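Local coordinates for protein type II 3-hydroxyacyl-CoA dehydrogenase (PDB 1UAY) that probably catalyses the NAD-dependent oxidation of 3-hydroxyacyl-CoA to 3-ketoacyl-CoA in fatty acid beta-oxidation, as a tetrameric short-chain dehydrogenase, at residues A[62-72]-A[108-119]. Sequence-based numbering, arbitrary orientation.
Sequences QEEAPLFAVVS and VLRLAAWAMREN
Strand 67-72 and the C-terminal part of helix 91-116 (residues 108-116) run nearly antiparallel, at 159°, their axes approaching to 9.1 Å, with Val70 set against Ala112 and Leu67 against Met116. Val70 points toward the helix and divides its two methyls: CG1, anti to the backbone N (chi1 -180°), lies 3.7 Å from Val108 CG1, while CG2 sits 3.8 Å from Ala112 CB. A beta-branched residue suits a strand and here meets a different helix residue with each branch, and the small alanine lets the helix come close. Farther along, Ser72 OG rests 3.4 Å from Val108 CG1; it is compact enough to fit where Val108 also touches Thr8 of the neighbouring strand. This is the Rossmann fold of short-chain dehydrogenases: a central strand of the parallel sheet covered by helix 91-116, whose other side packs on a second subunit, with the side chain of Val108 about 8 Å from the bound adenosine. Toward the other end, in one of two modelled positions, the flexible Met116 chain, extended through chi2 (-168°), carries SD alongside Leu67 CG, and a bend at chi3 then turns CE toward Val70 CG2; Ile130 of the next strand also touches Met116. A type I turn from Met116 to Asn119 carries the Asn119 amide back to the strand's beginning. Its ND2 bonds chiefly to Arg127 O and gives a weak, bent bond to Leu67 O (2.7 Å), whereas OD1 accepts from a water. That water in turn accepts from Leu67 N and Gln62 NE2, so one short amide serves both backbone polar groups of Leu67, one of them through water. Gln62, reaching out from the end of helix 51-64 on an extended chain, lays its amide beside Ala115 CB and donates weakly from NE2 to Ala115 O at 2.9 Å.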
loop_
_atom_site.group_PDB
_atom_site.type_symbol
_atom_site.label_atom_id
_atom_site.label_comp_id
_atom_site.label_asym_id
_atom_site.label_seq_id
_atom_site.Cartn_x
_atom_site.Cartn_y
_atom_site.Cartn_z
ATOM N N GLN A 62 -2.535 4.595 -36.183
ATOM C CA GLN A 62 -1.762 3.635 -36.965
ATOM C C GLN A 62 -1.575 4.069 -38.416
ATOM O O GLN A 62 -0.615 3.662 -39.070
ATOM C CB GLN A 62 -2.412 2.253 -36.897
ATOM C CG GLN A 62 -2.353 1.642 -35.505
ATOM C CD GLN A 62 -2.871 0.225 -35.476
ATOM O OE1 GLN A 62 -4.042 -0.026 -35.770
ATOM N NE2 GLN A 62 -2.000 -0.716 -35.123
ATOM N N GLU A 63 -2.479 4.896 -38.926
ATOM C CA GLU A 63 -2.331 5.368 -40.297
ATOM C C GLU A 63 -1.173 6.357 -40.375
ATOM O O GLU A 63 -0.552 6.513 -41.426
ATOM C CB GLU A 63 -3.617 6.036 -40.789
ATOM C CG GLU A 63 -4.765 5.061 -41.020
ATOM C CD GLU A 63 -6.011 5.746 -41.537
ATOM O OE1 GLU A 63 -6.414 6.770 -40.947
ATOM O OE2 GLU A 63 -6.596 5.259 -42.529
ATOM N N GLU A 64 -0.882 7.022 -39.261
ATOM C CA GLU A 64 0.207 7.997 -39.216
ATOM C C GLU A 64 1.578 7.340 -39.074
ATOM O O GLU A 64 2.546 7.757 -39.717
ATOM C CB GLU A 64 -0.001 8.974 -38.055
ATOM C CG GLU A 64 -1.216 9.875 -38.198
ATOM C CD GLU A 64 -1.125 10.788 -39.405
ATOM O OE1 GLU A 64 -0.111 11.505 -39.533
ATOM O OE2 GLU A 64 -2.067 10.790 -40.221
ATOM N N ALA A 65 1.652 6.318 -38.227
ATOM C CA ALA A 65 2.889 5.587 -37.960
ATOM C C ALA A 65 2.575 4.505 -36.926
ATOM O O ALA A 65 1.508 4.518 -36.313
ATOM C CB ALA A 65 3.954 6.540 -37.418
ATOM N N PRO A 66 3.494 3.548 -36.721
ATOM C CA PRO A 66 3.228 2.493 -35.737
ATOM C C PRO A 66 2.916 3.082 -34.360
ATOM O O PRO A 66 3.653 3.930 -33.853
ATOM C CB PRO A 66 4.517 1.675 -35.754
ATOM C CG PRO A 66 4.995 1.845 -37.171
ATOM C CD PRO A 66 4.775 3.315 -37.411
ATOM N N LEU A 67 1.813 2.632 -33.772
ATOM C CA LEU A 67 1.373 3.119 -32.465
ATOM C C LEU A 67 2.251 2.598 -31.336
ATOM O O LEU A 67 2.307 1.395 -31.091
ATOM C CB LEU A 67 -0.081 2.711 -32.215
ATOM C CG LEU A 67 -0.690 3.124 -30.873
ATOM C CD1 LEU A 67 -0.650 4.642 -30.726
ATOM C CD2 LEU A 67 -2.123 2.615 -30.788
ATOM N N PHE A 68 2.918 3.514 -30.639
ATOM C CA PHE A 68 3.812 3.148 -29.549
ATOM C C PHE A 68 3.337 3.631 -28.182
ATOM O O PHE A 68 3.329 2.865 -27.216
ATOM C CB PHE A 68 5.212 3.712 -29.818
ATOM C CG PHE A 68 6.238 3.300 -28.799
ATOM C CD1 PHE A 68 6.948 2.116 -28.950
ATOM C CD2 PHE A 68 6.480 4.086 -27.677
ATOM C CE1 PHE A 68 7.884 1.716 -27.997
ATOM C CE2 PHE A 68 7.413 3.697 -26.716
ATOM C CZ PHE A 68 8.116 2.509 -26.878
ATOM N N ALA A 69 2.941 4.898 -28.095
ATOM C CA ALA A 69 2.513 5.473 -26.825
ATOM C C ALA A 69 1.018 5.691 -26.729
ATOM O O ALA A 69 0.411 6.311 -27.601
ATOM C CB ALA A 69 3.237 6.795 -26.587
ATOM N N VAL A 70 0.429 5.172 -25.658
ATOM C CA VAL A 70 -0.994 5.328 -25.412
ATOM C C VAL A 70 -1.131 5.924 -24.021
ATOM O O VAL A 70 -0.604 5.381 -23.047
ATOM C CB VAL A 70 -1.733 3.973 -25.456
ATOM C CG1 VAL A 70 -3.218 4.182 -25.195
ATOM C CG2 VAL A 70 -1.518 3.309 -26.806
ATOM N N VAL A 71 -1.819 7.056 -23.936
ATOM C CA VAL A 71 -2.026 7.726 -22.661
ATOM C C VAL A 71 -3.515 7.911 -22.412
ATOM O O VAL A 71 -4.187 8.635 -23.155
ATOM C CB VAL A 71 -1.354 9.118 -22.646
ATOM C CG1 VAL A 71 -1.541 9.772 -21.285
ATOM C CG2 VAL A 71 0.124 8.991 -22.987
ATOM N N SER A 72 -4.038 7.240 -21.387
ATOM C CA SER A 72 -5.450 7.373 -21.032
ATOM C C SER A 72 -5.573 8.471 -19.990
ATOM O O SER A 72 -5.205 8.281 -18.828
ATOM C CB SER A 72 -6.009 6.067 -20.458
ATOM O OG SER A 72 -6.615 5.277 -21.467
ATOM N N VAL A 108 -9.745 1.378 -23.733
ATOM C CA VAL A 108 -8.596 1.891 -24.466
ATOM C C VAL A 108 -7.427 0.909 -24.382
ATOM O O VAL A 108 -6.752 0.639 -25.376
ATOM C CB VAL A 108 -8.171 3.267 -23.906
ATOM C CG1 VAL A 108 -6.834 3.698 -24.497
ATOM C CG2 VAL A 108 -9.251 4.297 -24.221
ATOM N N LEU A 109 -7.202 0.355 -23.196
ATOM C CA LEU A 109 -6.102 -0.578 -23.010
ATOM C C LEU A 109 -6.226 -1.841 -23.859
ATOM O O LEU A 109 -5.278 -2.223 -24.552
ATOM C CB LEU A 109 -5.981 -0.948 -21.529
ATOM C CG LEU A 109 -4.801 -1.845 -21.145
ATOM C CD1 LEU A 109 -4.307 -1.466 -19.758
ATOM C CD2 LEU A 109 -5.214 -3.302 -21.208
ATOM N N ARG A 110 -7.387 -2.488 -23.821
ATOM C CA ARG A 110 -7.576 -3.723 -24.583
ATOM C C ARG A 110 -7.508 -3.507 -26.096
ATOM O O ARG A 110 -6.922 -4.319 -26.817
ATOM C CB ARG A 110 -8.916 -4.380 -24.214
ATOM C CG ARG A 110 -10.126 -3.696 -24.824
ATOM C CD ARG A 110 -11.465 -4.209 -24.294
ATOM N NE ARG A 110 -12.549 -3.523 -24.995
ATOM C CZ ARG A 110 -13.264 -4.046 -25.986
ATOM N NH1 ARG A 110 -13.043 -5.286 -26.401
ATOM N NH2 ARG A 110 -14.169 -3.300 -26.605
ATOM N N LEU A 111 -8.094 -2.413 -26.572
ATOM C CA LEU A 111 -8.116 -2.125 -28.001
ATOM C C LEU A 111 -6.763 -1.673 -28.532
ATOM O O LEU A 111 -6.338 -2.099 -29.610
ATOM C CB LEU A 111 -9.198 -1.082 -28.304
ATOM C CG LEU A 111 -10.621 -1.584 -28.028
ATOM C CD1 LEU A 111 -11.615 -0.457 -28.227
ATOM C CD2 LEU A 111 -10.948 -2.756 -28.947
ATOM N N ALA A 112 -6.073 -0.823 -27.781
ATOM C CA ALA A 112 -4.760 -0.364 -28.213
ATOM C C ALA A 112 -3.778 -1.534 -28.172
ATOM O O ALA A 112 -3.016 -1.749 -29.114
ATOM C CB ALA A 112 -4.270 0.771 -27.313
ATOM N N ALA A 113 -3.803 -2.304 -27.090
ATOM C CA ALA A 113 -2.889 -3.435 -26.969
ATOM C C ALA A 113 -3.077 -4.442 -28.104
ATOM O O ALA A 113 -2.097 -4.919 -28.680
ATOM C CB ALA A 113 -3.069 -4.117 -25.617
ATOM N N TRP A 114 -4.325 -4.763 -28.435
ATOM C CA TRP A 114 -4.585 -5.711 -29.515
ATOM C C TRP A 114 -4.014 -5.177 -30.829
ATOM O O TRP A 114 -3.392 -5.917 -31.593
ATOM C CB TRP A 114 -6.095 -5.968 -29.645
ATOM C CG TRP A 114 -6.467 -6.919 -30.753
ATOM C CD1 TRP A 114 -7.020 -6.596 -31.960
ATOM C CD2 TRP A 114 -6.281 -8.341 -30.767
ATOM N NE1 TRP A 114 -7.188 -7.726 -32.725
ATOM C CE2 TRP A 114 -6.742 -8.811 -32.018
ATOM C CE3 TRP A 114 -5.769 -9.263 -29.846
ATOM C CZ2 TRP A 114 -6.706 -10.167 -32.371
ATOM C CZ3 TRP A 114 -5.732 -10.611 -30.197
ATOM C CH2 TRP A 114 -6.199 -11.047 -31.450
ATOM N N ALA A 115 -4.210 -3.886 -31.081
ATOM C CA ALA A 115 -3.724 -3.260 -32.309
ATOM C C ALA A 115 -2.203 -3.149 -32.397
ATOM O O ALA A 115 -1.640 -3.134 -33.495
ATOM C CB ALA A 115 -4.352 -1.877 -32.459
ATOM N N MET A 116 -1.540 -3.079 -31.245
ATOM C CA MET A 116 -0.084 -2.943 -31.193
ATOM C C MET A 116 0.656 -4.273 -31.088
ATOM O O MET A 116 1.880 -4.311 -31.211
ATOM C CB MET A 116 0.330 -2.098 -29.978
ATOM C CG MET A 116 -0.018 -0.618 -30.039
ATOM S SD MET A 116 0.819 0.325 -28.731
ATOM C CE MET A 116 -0.134 -0.163 -27.298
ATOM N N ARG A 117 -0.081 -5.360 -30.885
ATOM C CA ARG A 117 0.536 -6.666 -30.668
ATOM C C ARG A 117 1.495 -7.207 -31.719
ATOM O O ARG A 117 2.328 -8.056 -31.403
ATOM C CB ARG A 117 -0.546 -7.707 -30.374
ATOM C CG ARG A 117 -1.247 -8.255 -31.595
ATOM C CD ARG A 117 -2.385 -9.176 -31.190
ATOM N NE ARG A 117 -2.910 -9.920 -32.330
ATOM C CZ ARG A 117 -3.552 -9.371 -33.354
ATOM N NH1 ARG A 117 -3.765 -8.061 -33.390
ATOM N NH2 ARG A 117 -3.964 -10.134 -34.357
ATOM N N GLU A 118 1.386 -6.734 -32.957
ATOM C CA GLU A 118 2.281 -7.199 -34.012
ATOM C C GLU A 118 3.302 -6.133 -34.406
ATOM O O GLU A 118 3.985 -6.257 -35.422
ATOM C CB GLU A 118 1.483 -7.636 -35.246
ATOM C CG GLU A 118 0.478 -8.750 -34.974
ATOM C CD GLU A 118 -0.166 -9.274 -36.243
ATOM O OE1 GLU A 118 -0.329 -8.486 -37.193
ATOM O OE2 GLU A 118 -0.521 -10.469 -36.288
ATOM N N ASN A 119 3.406 -5.080 -33.603
ATOM C CA ASN A 119 4.369 -4.017 -33.877
ATOM C C ASN A 119 5.794 -4.553 -33.859
ATOM O O ASN A 119 6.140 -5.381 -33.019
ATOM C CB ASN A 119 4.331 -2.933 -32.796
ATOM C CG ASN A 119 3.183 -1.962 -32.944
ATOM O OD1 ASN A 119 2.453 -1.963 -33.933
ATOM N ND2 ASN A 119 3.031 -1.103 -31.945
HETATM O O HOH W 1 0.808 0.044 -34.808
#